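DNA polymerase sliding clamp (Archaeoglobus fulgidus, PDB 1RWZ) forms a ring-shaped homotrimer through which DNA passes, probably serving as a moving platform that tethers DNA polymerase and other proteins to DNA. Local coordinates at residues A[1-7]-A[86-92]; A[17-21]-A[233-237]. The contacts are given in a common frame with arbitrary orientation. Numbering follows the deposited sequence.

Contact 1: residues A[1-7]-A[86-92]; sequences MIDVIMT and LVELIVE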
# COMPACT_ATOMS: atom_id res chain seq x y z
N MET A 1 24.81 -2.58 -34.83
CA MET A 1 24.51 -2.58 -33.37
C MET A 1 23.43 -1.56 -33.01
O MET A 1 23.24 -0.57 -33.71
CB MET A 1 25.77 -2.25 -32.56
CG MET A 1 25.50 -2.10 -31.06
SD MET A 1 26.78 -1.23 -30.13
CE MET A 1 27.66 -2.61 -29.39
N ILE A 2 22.74 -1.83 -31.91
CA ILE A 2 21.71 -0.95 -31.39
C ILE A 2 22.18 -0.53 -30.01
O ILE A 2 22.58 -1.37 -29.21
CB ILE A 2 20.36 -1.68 -31.25
CG1 ILE A 2 19.78 -1.99 -32.63
CG2 ILE A 2 19.40 -0.84 -30.42
CD1 ILE A 2 18.55 -2.86 -32.58
N ASP A 3 22.16 0.77 -29.73
CA ASP A 3 22.56 1.26 -28.43
C ASP A 3 21.74 2.50 -28.13
O ASP A 3 21.96 3.56 -28.73
CB ASP A 3 24.05 1.58 -28.41
CG ASP A 3 24.52 2.08 -27.06
OD1 ASP A 3 23.85 1.79 -26.05
OD2 ASP A 3 25.58 2.75 -27.00
N VAL A 4 20.79 2.37 -27.21
CA VAL A 4 19.93 3.49 -26.86
C VAL A 4 19.87 3.68 -25.35
O VAL A 4 20.10 2.75 -24.58
CB VAL A 4 18.49 3.27 -27.39
CG1 VAL A 4 18.53 3.00 -28.89
CG2 VAL A 4 17.83 2.10 -26.67
N ILE A 5 19.58 4.91 -24.94
CA ILE A 5 19.46 5.23 -23.52
C ILE A 5 18.13 5.95 -23.34
O ILE A 5 17.83 6.89 -24.08
CB ILE A 5 20.63 6.10 -23.04
CG1 ILE A 5 21.94 5.31 -23.19
CG2 ILE A 5 20.42 6.51 -21.58
CD1 ILE A 5 23.18 6.04 -22.67
N MET A 6 17.35 5.49 -22.38
CA MET A 6 16.03 6.05 -22.12
C MET A 6 15.78 6.11 -20.61
O MET A 6 16.48 5.45 -19.85
CB MET A 6 14.98 5.16 -22.77
CG MET A 6 14.93 3.75 -22.16
SD MET A 6 14.29 2.49 -23.30
CE MET A 6 12.64 3.04 -23.48
N THR A 7 14.79 6.89 -20.18
CA THR A 7 14.49 6.96 -18.76
C THR A 7 13.83 5.66 -18.33
O THR A 7 13.17 4.99 -19.13
CB THR A 7 13.53 8.12 -18.42
OG1 THR A 7 12.22 7.82 -18.92
CG2 THR A 7 14.03 9.42 -19.03
N LEU A 86 18.42 5.69 -15.41
CA LEU A 86 18.57 5.84 -16.85
C LEU A 86 18.88 4.42 -17.27
O LEU A 86 19.67 3.73 -16.62
CB LEU A 86 19.74 6.75 -17.23
CG LEU A 86 19.47 8.25 -17.39
CD1 LEU A 86 20.68 8.90 -18.04
CD2 LEU A 86 18.23 8.48 -18.24
N VAL A 87 18.25 3.95 -18.35
CA VAL A 87 18.48 2.59 -18.80
C VAL A 87 19.06 2.55 -20.20
O VAL A 87 18.59 3.26 -21.09
CB VAL A 87 17.16 1.78 -18.81
CG1 VAL A 87 17.46 0.31 -19.08
CG2 VAL A 87 16.43 1.96 -17.49
N GLU A 88 20.07 1.72 -20.39
CA GLU A 88 20.69 1.58 -21.70
C GLU A 88 20.34 0.20 -22.26
O GLU A 88 20.42 -0.81 -21.55
CB GLU A 88 22.22 1.74 -21.60
CG GLU A 88 22.96 1.57 -22.93
CD GLU A 88 24.44 1.92 -22.83
OE1 GLU A 88 25.00 1.80 -21.73
OE2 GLU A 88 25.04 2.30 -23.86
N LEU A 89 19.92 0.16 -23.51
CA LEU A 89 19.57 -1.10 -24.17
C LEU A 89 20.60 -1.30 -25.26
O LEU A 89 20.86 -0.40 -26.06
CB LEU A 89 18.18 -1.03 -24.79
CG LEU A 89 17.00 -0.74 -23.87
CD1 LEU A 89 15.71 -0.73 -24.68
CD2 LEU A 89 16.92 -1.78 -22.76
N ILE A 90 21.20 -2.49 -25.30
CA ILE A 90 22.21 -2.78 -26.30
C ILE A 90 21.97 -4.13 -26.97
O ILE A 90 21.66 -5.12 -26.31
CB ILE A 90 23.63 -2.82 -25.69
CG1 ILE A 90 23.96 -1.47 -25.04
CG2 ILE A 90 24.65 -3.16 -26.76
CD1 ILE A 90 25.28 -1.49 -24.29
N VAL A 91 22.10 -4.15 -28.30
CA VAL A 91 21.97 -5.38 -29.07
C VAL A 91 23.16 -5.35 -30.00
O VAL A 91 23.19 -4.60 -30.98
CB VAL A 91 20.67 -5.42 -29.90
CG1 VAL A 91 20.61 -6.72 -30.70
CG2 VAL A 91 19.46 -5.33 -28.98
N GLU A 92 24.17 -6.16 -29.68
CA GLU A 92 25.39 -6.22 -30.47
C GLU A 92 25.32 -7.24 -31.60
O GLU A 92 25.96 -7.07 -32.64
CB GLU A 92 26.58 -6.55 -29.56
CG GLU A 92 26.65 -5.67 -28.33
CD GLU A 92 27.86 -5.98 -27.47
OE1 GLU A 92 28.03 -7.15 -27.08
OE2 GLU A 92 28.64 -5.04 -27.19
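Six backbone hydrogen bonds fix the register of strands 2-7 and 86-91, whose axes approach to 4.6 Å at 154°. They run both ways in the pairs Ile2/Val91, Val4/Leu89 and Met6/Val87; Leu89 N to Val4 O, for instance, is 2.8 Å. The side chains of these pairs share one buried face. Met6, with chi1 p and chi2 t, carries its sulfur past its direct partner Val87 to Leu89, Met6 SD to Leu89 CD1 3.8 Å, while Val4 CG2 lies 3.7 Å from Leu89 CB.

The other face holds Asp3, Ile5, Thr7, Leu86, Glu88 and Ile90. Asp3 and Glu88, both with chi1 t, lean together until Asp3 OD1 is 2.5 Å from Glu88 OE2. Beside them Ile5 CG1 rests 3.9 Å from Glu88 CG. At the chain start an extended Met1 (chi1 and chi2 t) reaches across to Glu92, Met1 CE to Glu92 CG 3.4 Å. At the far end Thr7, with chi1 p, N-caps helix 8-19 through OG1 to Leu10 N. Flanked by strands 58-61 and 96-101, this is an interior antiparallel pair in a sheet of the sliding-clamp (PCNA) fold.

Contact 2: residues A[17-21]-A[233-237]; sequences AIVAL and KVEYI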
# COMPACT_ATOMS: atom_id res chain seq x y z
N ALA A 17 2.57 -1.46 -21.06
CA ALA A 17 1.50 -1.26 -22.04
C ALA A 17 1.41 -2.43 -23.02
O ALA A 17 0.31 -2.83 -23.41
CB ALA A 17 1.72 0.04 -22.81
N ILE A 18 2.55 -2.97 -23.41
CA ILE A 18 2.59 -4.08 -24.36
C ILE A 18 2.25 -5.42 -23.71
O ILE A 18 1.46 -6.19 -24.25
CB ILE A 18 3.97 -4.20 -25.04
CG1 ILE A 18 4.24 -2.95 -25.88
CG2 ILE A 18 4.03 -5.44 -25.92
CD1 ILE A 18 5.63 -2.90 -26.48
N VAL A 19 2.85 -5.69 -22.55
CA VAL A 19 2.62 -6.96 -21.87
C VAL A 19 1.17 -7.11 -21.42
O VAL A 19 0.71 -8.21 -21.11
CB VAL A 19 3.59 -7.14 -20.66
CG1 VAL A 19 3.13 -6.29 -19.49
CG2 VAL A 19 3.67 -8.61 -20.27
N ALA A 20 0.44 -6.00 -21.38
CA ALA A 20 -0.96 -6.04 -20.98
C ALA A 20 -1.73 -6.91 -21.97
O ALA A 20 -2.73 -7.53 -21.61
CB ALA A 20 -1.54 -4.62 -20.97
N LEU A 21 -1.25 -6.97 -23.21
CA LEU A 21 -1.92 -7.76 -24.24
C LEU A 21 -1.18 -9.02 -24.68
O LEU A 21 -1.82 -10.04 -24.95
CB LEU A 21 -2.19 -6.90 -25.49
CG LEU A 21 -3.11 -5.69 -25.34
CD1 LEU A 21 -3.38 -5.11 -26.73
CD2 LEU A 21 -4.41 -6.08 -24.66
N LYS A 233 4.00 7.37 -27.44
CA LYS A 233 2.65 7.34 -27.96
C LYS A 233 2.24 5.88 -27.83
O LYS A 233 2.91 4.99 -28.36
CB LYS A 233 2.59 7.78 -29.42
CG LYS A 233 1.20 7.69 -30.01
CD LYS A 233 1.07 8.42 -31.34
CE LYS A 233 1.09 9.92 -31.14
NZ LYS A 233 0.82 10.67 -32.41
N VAL A 234 1.17 5.64 -27.09
CA VAL A 234 0.67 4.29 -26.90
C VAL A 234 -0.79 4.31 -27.29
O VAL A 234 -1.63 4.89 -26.60
CB VAL A 234 0.81 3.83 -25.43
CG1 VAL A 234 0.17 2.46 -25.23
CG2 VAL A 234 2.28 3.79 -25.05
N GLU A 235 -1.09 3.69 -28.42
CA GLU A 235 -2.45 3.63 -28.92
C GLU A 235 -3.03 2.24 -28.72
O GLU A 235 -2.40 1.24 -29.06
CB GLU A 235 -2.51 3.98 -30.41
CG GLU A 235 -3.89 3.75 -31.02
CD GLU A 235 -3.98 4.15 -32.49
OE1 GLU A 235 -5.01 3.84 -33.12
OE2 GLU A 235 -3.04 4.78 -33.00
N TYR A 236 -4.22 2.20 -28.13
CA TYR A 236 -4.94 0.95 -27.93
C TYR A 236 -6.17 1.04 -28.82
O TYR A 236 -6.81 2.10 -28.92
CB TYR A 236 -5.39 0.79 -26.48
CG TYR A 236 -4.32 0.32 -25.52
CD1 TYR A 236 -3.90 1.13 -24.45
CD2 TYR A 236 -3.76 -0.95 -25.63
CE1 TYR A 236 -2.96 0.67 -23.53
CE2 TYR A 236 -2.82 -1.42 -24.72
CZ TYR A 236 -2.42 -0.60 -23.67
OH TYR A 236 -1.52 -1.08 -22.75
N ILE A 237 -6.50 -0.05 -29.49
CA ILE A 237 -7.67 -0.10 -30.35
C ILE A 237 -8.51 -1.24 -29.78
O ILE A 237 -8.00 -2.33 -29.54
CB ILE A 237 -7.30 -0.40 -31.82
CG1 ILE A 237 -6.37 0.71 -32.33
CG2 ILE A 237 -8.57 -0.47 -32.68
CD1 ILE A 237 -5.84 0.49 -33.73
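Here a helix packs on a beta sheet inside the PCNA sliding-clamp fold: the C-terminal part of helix 8-19 and the residues after it, from the N-terminal domain, meet strand 232-238 from the C-terminal domain. That strand pairs with 45-52 on one side and 221-227 on the other, so it stands where the sheet passes from one domain to the other. The interface is small, 179 Å² summed over both segments, yet four of its five touching residues are buried.

Along the strand, Lys233 comes first and stays out of reach of residues 17-21. Val234 is the first to touch: its CA-to-CB bond points toward them, and Val234 CG1 lies 3.8 Å from Ala17 CB. The CA atoms of Val234 and Ala17, the nearest across the segments, are 7.4 Å apart, so side chains alone bridge the two backbones here. Glu235 turns to the opposite face of the sheet, where its OE1 forms a salt bridge with Arg222.

Tyr236 returns to the helix side and makes most of the contact, with 74 Å² covered. Its CA-to-CB bond points sideways, but chi1 near -79° carries the ring toward residues 17-21, where Leu21 CD1 meets the ring edge 4.2 Å from Tyr236 CE2 and Ala20 CB lies 4.0 Å from Tyr236 OH. Phe201 stacks on the same ring. Ile237, whose CA-to-CB bond points to the same side as that of Glu235, touches Pro123 and Pro220.

The polar link is made at the tip of the tyrosine, where Tyr236 OH donates a hydrogen bond of 2.6 Å to the backbone carbonyl oxygen Ala17 O.

How the contacts relate
From the N terminus, strand 2-7 runs directly into helix 8-19, so the first halves of both contacts follow each other in the chain. Contact 1 closes its loop when strand 86-91 returns beside the first strand, with 78 residues between the segments, all within the N-terminal domain. Contact 2 starts inside that loop and closes only near the C terminus, after 211 intervening residues; the two loops therefore cross. The centres of contacts 1 and 2 lie about 21 Å apart, and the nearest atoms of contacts 1 and 2 about 10 Å apart, without touching. Contact 1 joins strands within a five-stranded sheet, whereas contact 2, whose centre lies about 3 Å from the centre of the chain, ties the N-terminal domain to the C-terminal one.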